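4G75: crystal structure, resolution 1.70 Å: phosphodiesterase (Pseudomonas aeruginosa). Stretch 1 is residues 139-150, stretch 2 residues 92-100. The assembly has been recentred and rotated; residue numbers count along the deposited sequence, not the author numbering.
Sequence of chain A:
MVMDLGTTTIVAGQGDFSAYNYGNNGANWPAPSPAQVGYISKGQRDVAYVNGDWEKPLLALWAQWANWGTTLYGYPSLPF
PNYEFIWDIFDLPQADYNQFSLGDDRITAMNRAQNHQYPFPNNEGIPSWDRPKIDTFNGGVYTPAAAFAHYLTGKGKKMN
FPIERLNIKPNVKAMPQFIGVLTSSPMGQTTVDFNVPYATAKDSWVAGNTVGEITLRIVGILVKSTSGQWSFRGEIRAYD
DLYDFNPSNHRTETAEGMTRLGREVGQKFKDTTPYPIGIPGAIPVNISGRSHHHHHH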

# COMPACT_ATOMS: atom_id res chain seq x y z
N GLY A 139 4.99 2.26 -2.84
CA GLY A 139 3.93 2.97 -3.53
C GLY A 139 3.45 2.24 -4.77
O GLY A 139 2.93 2.86 -5.70
N GLY A 140 3.62 0.92 -4.78
CA GLY A 140 3.20 0.09 -5.90
C GLY A 140 2.19 -0.99 -5.55
O GLY A 140 1.45 -0.87 -4.57
N VAL A 141 2.18 -2.06 -6.35
CA VAL A 141 1.12 -3.08 -6.24
C VAL A 141 1.10 -3.80 -4.89
O VAL A 141 0.08 -4.35 -4.50
CB VAL A 141 1.18 -4.14 -7.38
CG1 VAL A 141 1.03 -3.49 -8.73
CG2 VAL A 141 2.48 -4.96 -7.30
N TYR A 142 2.23 -3.81 -4.19
CA TYR A 142 2.31 -4.52 -2.91
C TYR A 142 2.03 -3.61 -1.72
O TYR A 142 1.95 -4.08 -0.58
CB TYR A 142 3.68 -5.17 -2.70
CG TYR A 142 4.10 -6.20 -3.74
CD1 TYR A 142 3.30 -7.29 -4.04
CD2 TYR A 142 5.32 -6.09 -4.39
CE1 TYR A 142 3.68 -8.22 -4.98
CE2 TYR A 142 5.72 -7.03 -5.33
CZ TYR A 142 4.90 -8.09 -5.61
OH TYR A 142 5.28 -9.04 -6.54
N THR A 143 1.90 -2.32 -1.96
CA THR A 143 1.89 -1.36 -0.85
C THR A 143 0.64 -1.43 0.03
O THR A 143 0.75 -1.40 1.27
CB THR A 143 2.14 0.08 -1.34
OG1 THR A 143 3.50 0.19 -1.79
CG2 THR A 143 1.90 1.09 -0.21
N PRO A 144 -0.55 -1.50 -0.58
CA PRO A 144 -1.71 -1.64 0.30
C PRO A 144 -1.64 -2.91 1.16
O PRO A 144 -1.97 -2.88 2.34
CB PRO A 144 -2.88 -1.71 -0.68
CG PRO A 144 -2.40 -0.87 -1.85
CD PRO A 144 -0.93 -1.24 -1.98
N ALA A 145 -1.21 -4.02 0.56
CA ALA A 145 -1.09 -5.26 1.33
C ALA A 145 -0.02 -5.14 2.41
O ALA A 145 -0.19 -5.62 3.53
CB ALA A 145 -0.80 -6.45 0.41
N ALA A 146 1.09 -4.50 2.07
CA ALA A 146 2.17 -4.30 3.03
C ALA A 146 1.70 -3.45 4.20
O ALA A 146 2.07 -3.70 5.35
CB ALA A 146 3.37 -3.66 2.35
N ALA A 147 0.90 -2.44 3.90
CA ALA A 147 0.36 -1.55 4.93
C ALA A 147 -0.57 -2.31 5.87
O ALA A 147 -0.58 -2.08 7.08
CB ALA A 147 -0.37 -0.39 4.30
N PHE A 148 -1.37 -3.20 5.29
CA PHE A 148 -2.26 -4.04 6.09
C PHE A 148 -1.44 -5.00 6.96
O PHE A 148 -1.73 -5.21 8.13
CB PHE A 148 -3.21 -4.82 5.17
CG PHE A 148 -4.14 -5.72 5.90
CD1 PHE A 148 -5.06 -5.21 6.78
CD2 PHE A 148 -4.10 -7.10 5.69
CE1 PHE A 148 -5.93 -6.05 7.47
CE2 PHE A 148 -4.97 -7.95 6.36
CZ PHE A 148 -5.88 -7.42 7.26
N ALA A 149 -0.41 -5.59 6.37
CA ALA A 149 0.44 -6.50 7.11
C ALA A 149 1.08 -5.78 8.30
O ALA A 149 1.18 -6.34 9.39
CB ALA A 149 1.49 -7.11 6.20
N HIS A 150 1.49 -4.54 8.10
CA HIS A 150 2.10 -3.78 9.18
C HIS A 150 1.11 -3.44 10.29
O HIS A 150 1.47 -3.30 11.47
CB HIS A 150 2.78 -2.51 8.67
CG HIS A 150 3.65 -1.85 9.69
ND1 HIS A 150 4.96 -2.23 9.90
CD2 HIS A 150 3.39 -0.88 10.59
CE1 HIS A 150 5.48 -1.50 10.87
NE2 HIS A 150 4.54 -0.68 11.31
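Stretch 2 92-100: LPQADYNQF

Stretch 2 (Leu92-Phe100) is helical throughout, part of a longer helix that kinks where Pro93 N has no bond to the preceding turn and widens to a pi-type turn at Asn98 to Phe100. It crosses the helix of stretch 1 at -130°, the two N-to-C directions being 130° apart, an oblique crossing, with an axial closest approach of 8.1 Å; CA atoms come as near as 4.1 Å (Pro93 to Ala146). Leu92 points toward stretch 1, its CD1 3.8 Å from Ala145 CB and its CD2 4.1 Å from Tyr142 CD1. Pro93 packs on two alanines, with its CG 3.3 Å from Ala149 CB and its CA 3.7 Å from Ala146 CB. Gln94 faces away. Ala95 CB sits over one face of the Tyr142 ring, 3.9 Å from the ring centroid, in a CH-pi contact. Asp96, chi1 t, brings its carboxylate to the turn leading into the helix; OD1 accepts a hydrogen bond from Thr143 OG1 (2.7 Å), which itself accepts one from Gly139 N (2.8 Å). Tyr97 turns away and Asn98 stays clear. Gln99 OE1 lies 3.7 Å from Tyr142 CD2 and accepts from two waters, which bridge it to the backbone N atoms of Tyr142 and Val141. Phe100 makes no contact with stretch 1.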

# COMPACT_ATOMS: atom_id res chain seq x y z
N LEU A 92 4.41 -10.39 2.01
CA LEU A 92 3.98 -9.20 1.28
C LEU A 92 4.75 -7.91 1.62
O LEU A 92 5.15 -7.18 0.72
CB LEU A 92 2.46 -9.02 1.39
CG LEU A 92 1.65 -9.98 0.50
CD1 LEU A 92 0.22 -10.11 0.99
CD2 LEU A 92 1.70 -9.55 -0.97
N PRO A 93 4.98 -7.63 2.91
CA PRO A 93 5.74 -6.40 3.19
C PRO A 93 7.18 -6.48 2.71
O PRO A 93 7.77 -5.46 2.37
CB PRO A 93 5.73 -6.30 4.72
CG PRO A 93 4.65 -7.19 5.18
CD PRO A 93 4.47 -8.26 4.14
N GLN A 94 7.74 -7.69 2.69
CA GLN A 94 9.11 -7.86 2.22
C GLN A 94 9.19 -7.65 0.71
O GLN A 94 10.13 -7.04 0.21
CB GLN A 94 9.66 -9.23 2.61
CG GLN A 94 11.11 -9.45 2.20
CD GLN A 94 12.08 -8.61 3.02
OE1 GLN A 94 12.14 -8.73 4.24
NE2 GLN A 94 12.83 -7.74 2.34
N ALA A 95 8.19 -8.14 -0.02
CA ALA A 95 8.12 -7.93 -1.46
C ALA A 95 8.03 -6.43 -1.77
O ALA A 95 8.71 -5.92 -2.67
CB ALA A 95 6.91 -8.66 -2.05
N ASP A 96 7.20 -5.72 -1.03
CA ASP A 96 7.08 -4.29 -1.25
C ASP A 96 8.41 -3.60 -1.01
O ASP A 96 8.83 -2.73 -1.79
CB ASP A 96 6.01 -3.67 -0.35
CG ASP A 96 5.69 -2.25 -0.75
OD1 ASP A 96 5.01 -2.07 -1.79
OD2 ASP A 96 6.14 -1.31 -0.05
N TYR A 97 9.07 -3.98 0.08
CA TYR A 97 10.34 -3.36 0.45
C TYR A 97 11.44 -3.70 -0.55
O TYR A 97 12.35 -2.90 -0.78
CB TYR A 97 10.76 -3.75 1.86
CG TYR A 97 11.89 -2.90 2.37
CD1 TYR A 97 11.70 -1.55 2.62
CD2 TYR A 97 13.16 -3.43 2.56
CE1 TYR A 97 12.73 -0.74 3.07
CE2 TYR A 97 14.21 -2.63 3.02
CZ TYR A 97 13.98 -1.28 3.27
OH TYR A 97 15.01 -0.48 3.70
N ASN A 98 11.36 -4.89 -1.15
CA ASN A 98 12.32 -5.24 -2.19
C ASN A 98 12.21 -4.30 -3.38
O ASN A 98 13.21 -3.90 -3.99
CB ASN A 98 12.14 -6.69 -2.65
CG ASN A 98 12.61 -7.68 -1.59
OD1 ASN A 98 13.35 -7.31 -0.68
ND2 ASN A 98 12.21 -8.94 -1.72
N GLN A 99 10.98 -3.93 -3.72
CA GLN A 99 10.78 -2.96 -4.79
C GLN A 99 11.37 -1.60 -4.44
O GLN A 99 12.03 -0.98 -5.27
CB GLN A 99 9.31 -2.81 -5.15
CG GLN A 99 8.76 -3.99 -5.93
CD GLN A 99 7.68 -3.59 -6.89
OE1 GLN A 99 6.53 -3.34 -6.50
NE2 GLN A 99 8.03 -3.52 -8.17
N PHE A 100 11.12 -1.13 -3.22
CA PHE A 100 11.58 0.20 -2.82
C PHE A 100 13.10 0.27 -2.65
O PHE A 100 13.76 1.17 -3.18
CB PHE A 100 10.92 0.67 -1.52
CG PHE A 100 11.54 1.93 -0.96
CD1 PHE A 100 11.25 3.16 -1.51
CD2 PHE A 100 12.45 1.87 0.09
CE1 PHE A 100 11.83 4.32 -1.02
CE2 PHE A 100 13.04 3.03 0.58
CZ PHE A 100 12.72 4.25 0.03
O HOH W 1 4.86 -2.35 -4.41
O HOH W 2 4.56 -2.10 -7.95